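Local coordinates for protein CDA peptide synthetase I (Streptomyces coelicolor, PDB 4JN3) that forms the first condensation domain of a multidomain peptide synthetase, a two-lobed fold in which mixed sheets pack against helices, at residues 46-51 with 175-180; 95-100 with 132-137; 229-234 with 414-419; 241-246 with 384-389. All coordinates share one frame; numbering follows the deposited sequence.

Contact 1 of 4, residues 46-51 with 175-180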
loop_
_atom_site.group_PDB
_atom_site.type_symbol
_atom_site.label_atom_id
_atom_site.label_comp_id
_atom_site.label_asym_id
_atom_site.label_seq_id
_atom_site.Cartn_x
_atom_site.Cartn_y
_atom_site.Cartn_z
ATOM N N HIS A 46 -12.408 18.356 16.245
ATOM C CA HIS A 46 -12.933 18.012 14.927
ATOM C C HIS A 46 -13.094 19.216 13.994
ATOM O O HIS A 46 -12.798 19.128 12.806
ATOM C CB HIS A 46 -14.249 17.239 15.046
ATOM C CG HIS A 46 -14.906 16.970 13.729
ATOM N ND1 HIS A 46 -15.948 17.734 13.247
ATOM C CD2 HIS A 46 -14.657 16.036 12.781
ATOM C CE1 HIS A 46 -16.320 17.273 12.067
ATOM N NE2 HIS A 46 -15.548 16.246 11.758
ATOM N N ALA A 47 -13.558 20.343 14.523
ATOM C CA ALA A 47 -13.736 21.523 13.687
ATOM C C ALA A 47 -12.407 21.990 13.088
ATOM O O ALA A 47 -12.314 22.251 11.889
ATOM C CB ALA A 47 -14.411 22.650 14.474
ATOM N N VAL A 48 -11.379 22.081 13.925
ATOM C CA VAL A 48 -10.056 22.494 13.472
ATOM C C VAL A 48 -9.447 21.448 12.528
ATOM O O VAL A 48 -8.849 21.792 11.506
ATOM C CB VAL A 48 -9.107 22.732 14.663
ATOM C CG1 VAL A 48 -7.715 23.112 14.175
ATOM C CG2 VAL A 48 -9.669 23.818 15.578
ATOM N N LEU A 49 -9.604 20.176 12.871
ATOM C CA LEU A 49 -9.091 19.111 12.014
ATOM C C LEU A 49 -9.808 19.112 10.661
ATOM O O LEU A 49 -9.209 18.795 9.635
ATOM C CB LEU A 49 -9.213 17.744 12.692
ATOM C CG LEU A 49 -8.477 16.598 11.984
ATOM C CD1 LEU A 49 -6.989 16.887 11.907
ATOM C CD2 LEU A 49 -8.735 15.267 12.674
ATOM N N SER A 50 -11.090 19.477 10.662
ATOM C CA SER A 50 -11.848 19.581 9.417
ATOM C C SER A 50 -11.305 20.698 8.538
ATOM O O SER A 50 -11.199 20.543 7.324
ATOM C CB SER A 50 -13.338 19.820 9.691
ATOM O OG SER A 50 -13.939 18.678 10.272
ATOM N N ARG A 51 -10.977 21.831 9.150
ATOM C CA ARG A 51 -10.367 22.929 8.412
ATOM C C ARG A 51 -8.981 22.530 7.911
ATOM O O ARG A 51 -8.598 22.867 6.790
ATOM C CB ARG A 51 -10.293 24.198 9.267
ATOM C CG ARG A 51 -9.544 25.334 8.588
ATOM C CD ARG A 51 -9.935 26.691 9.145
ATOM N NE ARG A 51 -9.111 27.754 8.575
ATOM C CZ ARG A 51 -9.181 28.161 7.312
ATOM N NH1 ARG A 51 -10.037 27.591 6.474
ATOM N NH2 ARG A 51 -8.389 29.136 6.882
ATOM N N GLU A 175 0.659 18.639 10.197
ATOM C CA GLU A 175 1.405 19.895 10.119
ATOM C C GLU A 175 0.467 21.095 10.035
ATOM O O GLU A 175 0.688 22.118 10.687
ATOM C CB GLU A 175 2.359 19.894 8.919
ATOM C CG GLU A 175 3.180 21.173 8.791
ATOM C CD GLU A 175 3.997 21.225 7.515
ATOM O OE1 GLU A 175 3.448 20.920 6.438
ATOM O OE2 GLU A 175 5.194 21.573 7.587
ATOM N N VAL A 176 -0.580 20.969 9.227
ATOM C CA VAL A 176 -1.555 22.043 9.082
ATOM C C VAL A 176 -2.335 22.221 10.382
ATOM O O VAL A 176 -2.540 23.345 10.847
ATOM C CB VAL A 176 -2.523 21.767 7.922
ATOM C CG1 VAL A 176 -3.607 22.842 7.859
ATOM C CG2 VAL A 176 -1.757 21.693 6.613
ATOM N N TYR A 177 -2.749 21.102 10.969
ATOM C CA TYR A 177 -3.494 21.110 12.224
ATOM C C TYR A 177 -2.731 21.835 13.331
ATOM O O TYR A 177 -3.284 22.708 13.996
ATOM C CB TYR A 177 -3.823 19.676 12.648
ATOM C CG TYR A 177 -4.628 19.555 13.922
ATOM C CD1 TYR A 177 -6.007 19.755 13.923
ATOM C CD2 TYR A 177 -4.015 19.214 15.122
ATOM C CE1 TYR A 177 -6.747 19.632 15.090
ATOM C CE2 TYR A 177 -4.745 19.086 16.290
ATOM C CZ TYR A 177 -6.107 19.298 16.271
ATOM O OH TYR A 177 -6.827 19.170 17.436
ATOM N N ARG A 178 -1.462 21.478 13.523
ATOM C CA ARG A 178 -0.630 22.144 14.528
ATOM C C ARG A 178 -0.581 23.656 14.308
ATOM O O ARG A 178 -0.702 24.431 15.257
ATOM C CB ARG A 178 0.791 21.570 14.546
ATOM C CG ARG A 178 0.880 20.125 15.008
ATOM C CD ARG A 178 2.320 19.719 15.289
ATOM N NE ARG A 178 3.234 20.107 14.216
ATOM C CZ ARG A 178 3.563 19.330 13.189
ATOM N NH1 ARG A 178 3.044 18.112 13.079
ATOM N NH2 ARG A 178 4.408 19.773 12.267
ATOM N N ALA A 179 -0.401 24.066 13.056
ATOM C CA ALA A 179 -0.345 25.481 12.709
ATOM C C ALA A 179 -1.635 26.203 13.086
ATOM O O ALA A 179 -1.598 27.299 13.645
ATOM C CB ALA A 179 -0.051 25.656 11.226
ATOM N N LEU A 180 -2.774 25.586 12.781
ATOM C CA LEU A 180 -4.069 26.201 13.057
ATOM C C LEU A 180 -4.303 26.332 14.557
ATOM O O LEU A 180 -4.788 27.360 15.031
ATOM C CB LEU A 180 -5.200 25.396 12.413
ATOM C CG LEU A 180 -5.203 25.367 10.885
ATOM C CD1 LEU A 180 -6.404 24.583 10.373
ATOM C CD2 LEU A 180 -5.196 26.780 10.307
#

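Contact 2 of 4, residues 95-100 with 132-137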
loop_
_atom_site.group_PDB
_atom_site.type_symbol
_atom_site.label_atom_id
_atom_site.label_comp_id
_atom_site.label_asym_id
_atom_site.label_seq_id
_atom_site.Cartn_x
_atom_site.Cartn_y
_atom_site.Cartn_z
ATOM N N GLY A 95 -19.387 25.464 -14.290
ATOM C CA GLY A 95 -19.917 24.113 -14.328
ATOM C C GLY A 95 -18.915 23.022 -13.977
ATOM O O GLY A 95 -19.235 21.840 -14.058
ATOM N N VAL A 96 -17.706 23.406 -13.589
ATOM C CA VAL A 96 -16.710 22.418 -13.176
ATOM C C VAL A 96 -17.042 21.939 -11.770
ATOM O O VAL A 96 -17.237 22.756 -10.869
ATOM C CB VAL A 96 -15.288 23.007 -13.169
ATOM C CG1 VAL A 96 -14.273 21.937 -12.756
ATOM C CG2 VAL A 96 -14.941 23.590 -14.535
ATOM N N PRO A 97 -17.114 20.612 -11.570
ATOM C CA PRO A 97 -17.413 20.122 -10.219
ATOM C C PRO A 97 -16.304 20.495 -9.241
ATOM O O PRO A 97 -15.129 20.473 -9.609
ATOM C CB PRO A 97 -17.481 18.600 -10.399
ATOM C CG PRO A 97 -16.685 18.325 -11.637
ATOM C CD PRO A 97 -16.894 19.514 -12.528
ATOM N N TYR A 98 -16.684 20.865 -8.023
ATOM C CA TYR A 98 -15.729 21.143 -6.960
ATOM C C TYR A 98 -15.393 19.836 -6.259
ATOM O O TYR A 98 -16.274 19.018 -6.016
ATOM C CB TYR A 98 -16.351 22.082 -5.924
ATOM C CG TYR A 98 -16.354 23.553 -6.275
ATOM C CD1 TYR A 98 -15.242 24.163 -6.842
ATOM C CD2 TYR A 98 -17.473 24.340 -6.011
ATOM C CE1 TYR A 98 -15.248 25.519 -7.148
ATOM C CE2 TYR A 98 -17.488 25.690 -6.311
ATOM C CZ TYR A 98 -16.376 26.276 -6.879
ATOM O OH TYR A 98 -16.395 27.622 -7.178
ATOM N N THR A 99 -14.122 19.645 -5.925
ATOM C CA THR A 99 -13.735 18.528 -5.076
ATOM C C THR A 99 -14.348 18.728 -3.700
ATOM O O THR A 99 -14.077 19.719 -3.034
ATOM C CB THR A 99 -12.204 18.419 -4.958
ATOM O OG1 THR A 99 -11.678 17.873 -6.172
ATOM C CG2 THR A 99 -11.809 17.514 -3.792
ATOM N N PRO A 100 -15.198 17.791 -3.272
ATOM C CA PRO A 100 -15.777 17.932 -1.937
ATOM C C PRO A 100 -14.757 17.541 -0.874
ATOM O O PRO A 100 -13.876 16.716 -1.132
ATOM C CB PRO A 100 -16.942 16.940 -1.957
ATOM C CG PRO A 100 -16.519 15.897 -2.923
ATOM C CD PRO A 100 -15.681 16.587 -3.970
ATOM N N LEU A 132 -14.890 7.216 -11.087
ATOM C CA LEU A 132 -13.678 7.967 -11.402
ATOM C C LEU A 132 -13.915 9.360 -11.987
ATOM O O LEU A 132 -13.002 10.189 -11.998
ATOM C CB LEU A 132 -12.776 7.158 -12.337
ATOM C CG LEU A 132 -12.202 5.881 -11.730
ATOM C CD1 LEU A 132 -11.178 5.252 -12.667
ATOM C CD2 LEU A 132 -11.579 6.198 -10.377
ATOM N N ASP A 133 -15.126 9.618 -12.475
ATOM C CA ASP A 133 -15.437 10.917 -13.075
ATOM C C ASP A 133 -15.832 11.980 -12.045
ATOM O O ASP A 133 -16.040 13.141 -12.390
ATOM C CB ASP A 133 -16.528 10.782 -14.150
ATOM C CG ASP A 133 -17.852 10.304 -13.587
ATOM O OD1 ASP A 133 -17.866 9.291 -12.858
ATOM O OD2 ASP A 133 -18.884 10.945 -13.869
ATOM N N ARG A 134 -15.935 11.587 -10.782
ATOM C CA ARG A 134 -16.272 12.531 -9.722
ATOM C C ARG A 134 -15.028 12.872 -8.910
ATOM O O ARG A 134 -14.418 11.988 -8.310
ATOM C CB ARG A 134 -17.352 11.950 -8.810
ATOM C CG ARG A 134 -18.573 11.438 -9.555
ATOM C CD ARG A 134 -19.077 12.477 -10.548
ATOM N NE ARG A 134 -19.537 13.694 -9.883
ATOM C CZ ARG A 134 -19.640 14.878 -10.478
ATOM N NH1 ARG A 134 -19.306 15.015 -11.756
ATOM N NH2 ARG A 134 -20.072 15.929 -9.793
ATOM N N PRO A 135 -14.652 14.163 -8.877
ATOM C CA PRO A 135 -13.394 14.593 -8.249
ATOM C C PRO A 135 -13.352 14.333 -6.742
ATOM O O PRO A 135 -14.400 14.302 -6.101
ATOM C CB PRO A 135 -13.368 16.100 -8.526
ATOM C CG PRO A 135 -14.810 16.478 -8.674
ATOM C CD PRO A 135 -15.443 15.308 -9.370
ATOM N N GLY A 136 -12.154 14.146 -6.191
ATOM C CA GLY A 136 -11.997 13.918 -4.763
ATOM C C GLY A 136 -12.249 12.468 -4.396
ATOM O O GLY A 136 -13.206 12.140 -3.689
ATOM N N LEU A 137 -11.373 11.597 -4.879
ATOM C CA LEU A 137 -11.560 10.157 -4.753
ATOM C C LEU A 137 -11.038 9.618 -3.424
ATOM O O LEU A 137 -10.226 8.690 -3.383
ATOM C CB LEU A 137 -10.900 9.449 -5.938
ATOM C CG LEU A 137 -11.612 9.773 -7.260
ATOM C CD1 LEU A 137 -10.716 9.541 -8.466
ATOM C CD2 LEU A 137 -12.892 8.959 -7.367
HETATM O O HOH W 1 -14.037 13.698 -1.509
#

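Contact 3 of 4, residues 229-234 with 414-419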
loop_
_atom_site.group_PDB
_atom_site.type_symbol
_atom_site.label_atom_id
_atom_site.label_comp_id
_atom_site.label_asym_id
_atom_site.label_seq_id
_atom_site.Cartn_x
_atom_site.Cartn_y
_atom_site.Cartn_z
ATOM N N SER A 229 -0.806 -20.726 -5.330
ATOM C CA SER A 229 -1.305 -20.266 -4.042
ATOM C C SER A 229 -0.896 -21.223 -2.928
ATOM O O SER A 229 -0.683 -22.411 -3.167
ATOM C CB SER A 229 -2.827 -20.126 -4.080
ATOM O OG SER A 229 -3.354 -19.937 -2.781
ATOM N N LEU A 230 -0.781 -20.695 -1.713
ATOM C CA LEU A 230 -0.502 -21.506 -0.534
ATOM C C LEU A 230 -1.555 -22.599 -0.383
ATOM O O LEU A 230 -1.315 -23.627 0.250
ATOM C CB LEU A 230 -0.510 -20.631 0.723
ATOM C CG LEU A 230 0.789 -20.418 1.501
ATOM C CD1 LEU A 230 1.850 -21.429 1.082
ATOM C CD2 LEU A 230 1.293 -18.988 1.335
ATOM N N THR A 231 -2.723 -22.361 -0.970
ATOM C CA THR A 231 -3.871 -23.248 -0.811
ATOM C C THR A 231 -3.865 -24.421 -1.790
ATOM O O THR A 231 -4.527 -25.434 -1.557
ATOM C CB THR A 231 -5.188 -22.476 -0.995
ATOM O OG1 THR A 231 -5.230 -21.913 -2.313
ATOM C CG2 THR A 231 -5.296 -21.359 0.030
ATOM N N GLY A 232 -3.123 -24.281 -2.882
ATOM C CA GLY A 232 -3.112 -25.292 -3.925
ATOM C C GLY A 232 -3.761 -24.762 -5.189
ATOM O O GLY A 232 -3.396 -25.148 -6.300
ATOM N N ARG A 233 -4.733 -23.874 -5.009
ATOM C CA ARG A 233 -5.364 -23.167 -6.115
ATOM C C ARG A 233 -4.277 -22.407 -6.889
ATOM O O ARG A 233 -3.121 -22.400 -6.465
ATOM C CB ARG A 233 -6.437 -22.229 -5.556
ATOM C CG ARG A 233 -7.338 -22.908 -4.528
ATOM C CD ARG A 233 -8.184 -21.911 -3.747
ATOM N NE ARG A 233 -8.544 -22.424 -2.425
ATOM C CZ ARG A 233 -9.620 -23.163 -2.175
ATOM N NH1 ARG A 233 -10.452 -23.481 -3.158
ATOM N NH2 ARG A 233 -9.865 -23.587 -0.941
ATOM N N GLY A 234 -4.619 -21.764 -8.004
ATOM C CA GLY A 234 -5.983 -21.601 -8.469
ATOM C C GLY A 234 -6.307 -20.120 -8.436
ATOM O O GLY A 234 -6.954 -19.638 -7.505
ATOM N N GLN A 414 -12.044 -15.724 -2.955
ATOM C CA GLN A 414 -12.284 -16.948 -3.716
ATOM C C GLN A 414 -11.218 -17.987 -3.392
ATOM O O GLN A 414 -11.316 -19.145 -3.800
ATOM C CB GLN A 414 -12.285 -16.664 -5.221
ATOM C CG GLN A 414 -13.414 -15.756 -5.684
ATOM C CD GLN A 414 -13.407 -15.518 -7.185
ATOM O OE1 GLN A 414 -12.453 -15.868 -7.883
ATOM N NE2 GLN A 414 -14.478 -14.914 -7.691
ATOM N N VAL A 415 -10.194 -17.564 -2.655
ATOM C CA VAL A 415 -9.070 -18.432 -2.334
ATOM C C VAL A 415 -9.014 -18.753 -0.842
ATOM O O VAL A 415 -8.718 -19.884 -0.457
ATOM C CB VAL A 415 -7.732 -17.808 -2.787
ATOM C CG1 VAL A 415 -6.587 -18.781 -2.565
ATOM C CG2 VAL A 415 -7.805 -17.398 -4.247
ATOM N N TYR A 416 -9.303 -17.761 -0.003
ATOM C CA TYR A 416 -9.268 -17.953 1.443
ATOM C C TYR A 416 -10.536 -17.464 2.121
ATOM O O TYR A 416 -11.078 -16.424 1.757
ATOM C CB TYR A 416 -8.107 -17.169 2.072
ATOM C CG TYR A 416 -6.757 -17.365 1.433
ATOM C CD1 TYR A 416 -5.842 -18.272 1.957
ATOM C CD2 TYR A 416 -6.382 -16.624 0.320
ATOM C CE1 TYR A 416 -4.600 -18.448 1.375
ATOM C CE2 TYR A 416 -5.143 -16.792 -0.266
ATOM C CZ TYR A 416 -4.256 -17.704 0.265
ATOM O OH TYR A 416 -3.020 -17.873 -0.316
ATOM N N GLY A 417 -10.989 -18.201 3.127
ATOM C CA GLY A 417 -11.933 -17.661 4.084
ATOM C C GLY A 417 -11.134 -16.975 5.178
ATOM O O GLY A 417 -9.920 -17.164 5.266
ATOM N N GLY A 418 -11.797 -16.177 6.010
ATOM C CA GLY A 418 -11.110 -15.464 7.072
ATOM C C GLY A 418 -10.399 -16.402 8.030
ATOM O O GLY A 418 -9.303 -16.111 8.512
ATOM N N GLN A 419 -11.019 -17.543 8.304
ATOM C CA GLN A 419 -10.432 -18.520 9.215
ATOM C C GLN A 419 -9.175 -19.167 8.629
ATOM O O GLN A 419 -8.253 -19.522 9.365
ATOM C CB GLN A 419 -11.467 -19.574 9.616
ATOM C CG GLN A 419 -12.525 -19.037 10.575
ATOM C CD GLN A 419 -13.837 -19.804 10.509
ATOM O OE1 GLN A 419 -14.350 -20.091 9.424
ATOM N NE2 GLN A 419 -14.389 -20.137 11.674
HETATM O O HOH W 2 0.088 -17.889 -1.364
HETATM O O HOH W 3 -9.686 -19.674 -6.568
#

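Contact 4 of 4, residues 241-246 with 384-389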
loop_
_atom_site.group_PDB
_atom_site.type_symbol
_atom_site.label_atom_id
_atom_site.label_comp_id
_atom_site.label_asym_id
_atom_site.label_seq_id
_atom_site.Cartn_x
_atom_site.Cartn_y
_atom_site.Cartn_z
ATOM N N PRO A 241 -9.565 -7.803 -0.829
ATOM C CA PRO A 241 -9.229 -8.919 0.057
ATOM C C PRO A 241 -10.066 -8.986 1.330
ATOM O O PRO A 241 -10.587 -7.980 1.813
ATOM C CB PRO A 241 -7.777 -8.622 0.433
ATOM C CG PRO A 241 -7.716 -7.128 0.431
ATOM C CD PRO A 241 -8.575 -6.715 -0.741
ATOM N N THR A 242 -10.182 -10.193 1.863
ATOM C CA THR A 242 -10.579 -10.387 3.246
ATOM C C THR A 242 -9.324 -10.155 4.077
ATOM O O THR A 242 -8.273 -10.720 3.780
ATOM C CB THR A 242 -11.086 -11.811 3.475
ATOM O OG1 THR A 242 -12.239 -12.035 2.655
ATOM C CG2 THR A 242 -11.457 -12.023 4.934
ATOM N N VAL A 243 -9.423 -9.317 5.102
ATOM C CA VAL A 243 -8.234 -8.907 5.846
ATOM C C VAL A 243 -8.252 -9.438 7.272
ATOM O O VAL A 243 -9.193 -9.195 8.024
ATOM C CB VAL A 243 -8.083 -7.368 5.864
ATOM C CG1 VAL A 243 -6.816 -6.950 6.615
ATOM C CG2 VAL A 243 -8.054 -6.832 4.441
ATOM N N ARG A 244 -7.213 -10.184 7.631
ATOM C CA ARG A 244 -7.029 -10.595 9.014
ATOM C C ARG A 244 -5.747 -9.972 9.567
ATOM O O ARG A 244 -4.664 -10.162 9.013
ATOM C CB ARG A 244 -7.029 -12.119 9.142
ATOM C CG ARG A 244 -8.418 -12.739 8.946
ATOM C CD ARG A 244 -9.421 -12.216 9.980
ATOM N NE ARG A 244 -10.778 -12.722 9.751
ATOM C CZ ARG A 244 -11.699 -12.103 9.014
ATOM N NH1 ARG A 244 -11.421 -10.944 8.427
ATOM N NH2 ARG A 244 -12.906 -12.639 8.866
ATOM N N SER A 245 -5.896 -9.208 10.645
ATOM C CA SER A 245 -4.797 -8.420 11.201
ATOM C C SER A 245 -4.358 -8.957 12.562
ATOM O O SER A 245 -5.186 -9.221 13.440
ATOM C CB SER A 245 -5.223 -6.949 11.315
ATOM O OG SER A 245 -4.152 -6.118 11.741
ATOM N N LEU A 246 -3.050 -9.111 12.735
ATOM C CA LEU A 246 -2.497 -9.618 13.983
ATOM C C LEU A 246 -1.460 -8.650 14.539
ATOM O O LEU A 246 -0.507 -8.288 13.846
ATOM C CB LEU A 246 -1.859 -10.988 13.755
ATOM C CG LEU A 246 -1.197 -11.641 14.966
ATOM C CD1 LEU A 246 -2.233 -11.909 16.047
ATOM C CD2 LEU A 246 -0.495 -12.924 14.549
ATOM N N SER A 384 -2.446 -0.275 8.340
ATOM C CA SER A 384 -3.130 -0.583 7.095
ATOM C C SER A 384 -4.532 -1.115 7.372
ATOM O O SER A 384 -4.755 -1.823 8.352
ATOM C CB SER A 384 -2.314 -1.621 6.314
ATOM O OG SER A 384 -2.899 -1.900 5.056
ATOM N N ILE A 385 -5.479 -0.769 6.505
ATOM C CA ILE A 385 -6.823 -1.332 6.577
ATOM C C ILE A 385 -7.044 -2.296 5.410
ATOM O O ILE A 385 -7.568 -3.395 5.588
ATOM C CB ILE A 385 -7.896 -0.231 6.597
ATOM C CG1 ILE A 385 -7.859 0.499 7.942
ATOM C CG2 ILE A 385 -9.279 -0.820 6.370
ATOM C CD1 ILE A 385 -8.101 -0.412 9.132
ATOM N N SER A 386 -6.623 -1.876 4.222
ATOM C CA SER A 386 -6.591 -2.741 3.047
ATOM C C SER A 386 -5.648 -2.122 2.022
ATOM O O SER A 386 -5.835 -0.977 1.617
ATOM C CB SER A 386 -7.990 -2.899 2.451
ATOM O OG SER A 386 -7.940 -3.687 1.279
ATOM N N SER A 387 -4.634 -2.870 1.601
ATOM C CA SER A 387 -3.574 -2.295 0.776
ATOM C C SER A 387 -3.886 -2.336 -0.712
ATOM O O SER A 387 -3.234 -1.659 -1.507
ATOM C CB SER A 387 -2.234 -2.996 1.046
ATOM O OG SER A 387 -2.218 -4.300 0.483
ATOM N N GLY A 388 -4.875 -3.138 -1.093
ATOM C CA GLY A 388 -5.241 -3.252 -2.490
ATOM C C GLY A 388 -5.726 -4.635 -2.855
ATOM O O GLY A 388 -5.613 -5.571 -2.061
ATOM N N PRO A 389 -6.279 -4.773 -4.064
ATOM C CA PRO A 389 -6.828 -6.054 -4.506
ATOM C C PRO A 389 -5.721 -7.068 -4.780
ATOM O O PRO A 389 -4.569 -6.696 -5.016
ATOM C CB PRO A 389 -7.568 -5.689 -5.793
ATOM C CG PRO A 389 -6.843 -4.482 -6.309
ATOM C CD PRO A 389 -6.439 -3.716 -5.080
#

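Contact 1 of 4, residues 46-51 with 175-180
V48, L49 and R51 of one helix meet Y177 and L180 of another in a contact that no hydrogen bond crosses. The axes of the two short segments approach to 9.1 Å, and their N-to-C directions differ by 124°, so the helices cross steeply, nearer antiparallel than parallel.

The aliphatic-aromatic part centres on the Y177 ring. With CG anti to the backbone N (chi1 -179°), the ring reaches across to V48 and L49, and the Y177 side chain crosses each of theirs at about a right angle. L49 CD1 comes to 3.6 Å from Y177 CD1, and V48 CG1 to 3.7 Å from Y177 CE1; both methyls approach the ring obliquely. The backbone N of L49 lies at the ring edge, in its plane, so the aromatic group is fitted against main chain as well as side chains.

The aliphatic part is carried by L180. Its CB is 3.8 Å from V48 CG1, a methyl thereby shared between the leucine and the tyrosine. L180 CD1 packs 3.7 Å from R51 CG, using the methylene stem of the arginine.

Polar ends turn to other partners: the R51 guanidinium forms a salt bridge with E85, and Y177 OH is hydrogen-bonded to the backbone N of D45. Within its helix, S50 OG donates to H46 O (2.8 Å), opposite in face to the bond from S50 N.

Around this crossing, L49 also packs on L103 of strand 103-107 and L142 of strand 138-146, while V176 touches A52, L55 and T56 farther along helix 46-58.

Contact 2 of 4, residues 95-100 with 132-137
P97 and P135 form the apolar centre of this loop-to-loop contact: P97 CB lies 3.8 Å from P135 CG, and the two side chains cross at about a right angle. T99 slides past P135 in the opposite direction, its OG1 coming to 3.4 Å from P135 CB. The other branch of the threonine serves the next residue, T99 CG2 resting 3.7 Å from G136 CA. P100 completes the row, with its CD 3.4 Å from P135 O. At the far end R134 folds back, bent at chi2 and chi3 (-49° and -64°), and this brings its NH2 to 3.8 Å from P97 CB.

No direct hydrogen bond joins the segments. A water sits between them instead, 3.0 Å from P100 O and 2.8 Å from G136 O; since further acceptors compete for its two protons, this bridge need not be made at both ends all the time. The CA atoms come nearest between T99 and G136, and the positive phi of G136 (82°) favours glycine.

Farther out, T99 OG1 is hydrogen-bonded to C80 O, which fixes the threonine's rotation. R66 of strand 65-69 packs on P97, R134 and P135 together. L137, turned away from the contact, pairs its backbone with H157, the first histidine of the HHxxxDG signature of condensation domains.

The two loops lead into strands 103-107 and 138-146, parallel neighbours in the six-stranded mixed sheet that are linked through helix 114-126. The contact thus joins the entrances to both strands of a beta-alpha-beta crossover.

Contact 3 of 4, residues 229-234 with 414-419
The ST turn that opens at S229, overlapping a type I beta turn from S229 to G232, presents its side chains to V415 and Y416, just ahead of helix 418-437. Here the loop leading to strand 242-248 meets the residues that lead into the helix.

T231 and Y416 lie at a slant to one another, with the methyl CG2 of T231 3.3 Å from Y416 CE1, oblique to the ring. The T231 hydroxyl is directed elsewhere: with chi1 at 61°, OG1 turns back into its own loop and gives a hydrogen bond to S229 OG (2.8 Å). S229 OG also accepts from T231 N, nearly straight at 170°, so two donors of one residue grip it; the backbone one makes the ST turn, and the hydroxyl adds a second hold.

V415 packs against both hydroxyls. Its CG1, anti to the backbone N (chi1 -175°), lies 3.4 Å from S229 OG and equally close to T231 OG1, one methyl touching both oxygens of the hydrogen-bonded pair. R233 runs past V415 in the opposite direction, its extended chain placing CD 3.7 Å from V415 CG1.

The hydroxyl of Y416 reaches the start of the turn, and D392 OD1 is hydrogen-bonded to both Y416 OH and S229 OG. One carboxylate oxygen thereby binds a side chain from each segment, an arrangement consistent with a fixed spacing between the two hydroxyls. L421 and L424 of helix 418-437 pack on the Y416 side chain.

A water bridges the segments beside this group, accepting from L230 N at 3.0 Å and donating to Y416 OH at 3.3 Å.

Contact 4 of 4, residues 241-246 with 384-389
A classic beta bulge, in which I385 and S386 both face G35, lies where the chain turns a corner after strand 379-384; against it rest P241 and V243, at the start of edge strand 242-248. The contact therefore lies between the six-stranded and the four-stranded sheets.

V243 sets its two methyls about the carbonyl of the bulge, CG2 at 3.7 Å and CG1 at 3.8 Å from I385 O. P241 takes the next stretch of chain. Its CD comes to 3.4 Å from G388 O, while its CG lies 3.6 Å from S386 OG. The S386 side chain places OG anti to the backbone N (chi1 177°), which points it at the proline ring.

R126 of helix 114-126 touches the side chains of V243 and S386 and hydrogen-bonds P241 O, so it spans both segments. Strand 242-248 keeps its backbone pairing with strand 404-411, as in T242 with G411.

Across the contact, then, carbon meets oxygen: saturated groups of P241 and V243 lie against two carbonyls and a hydroxyl. With no hydrogen bond between the segments, their fit depends on shape, and polar linkage comes through neighbours such as R126.

From the N terminus, helix 46-58 comes first, and contact 1 closes its loop when helix 163-182 packs back on it. Contact 2 opens and closes within that loop, joining the entrances of strands 103-107 and 138-146; the two centres are about 23 Å apart. Only then does contact 3 open, at 229-234, to close at 414-419, and contact 4 lies wholly within that span, so no two loops cross. Contacts 3 and 4 touch, G418 O lying 3.5 Å from R244 CG. Contacts 1 and 3 sit on opposite sides of the chain's centre, about 44 Å apart between centres, while contact 4 links the two sheets.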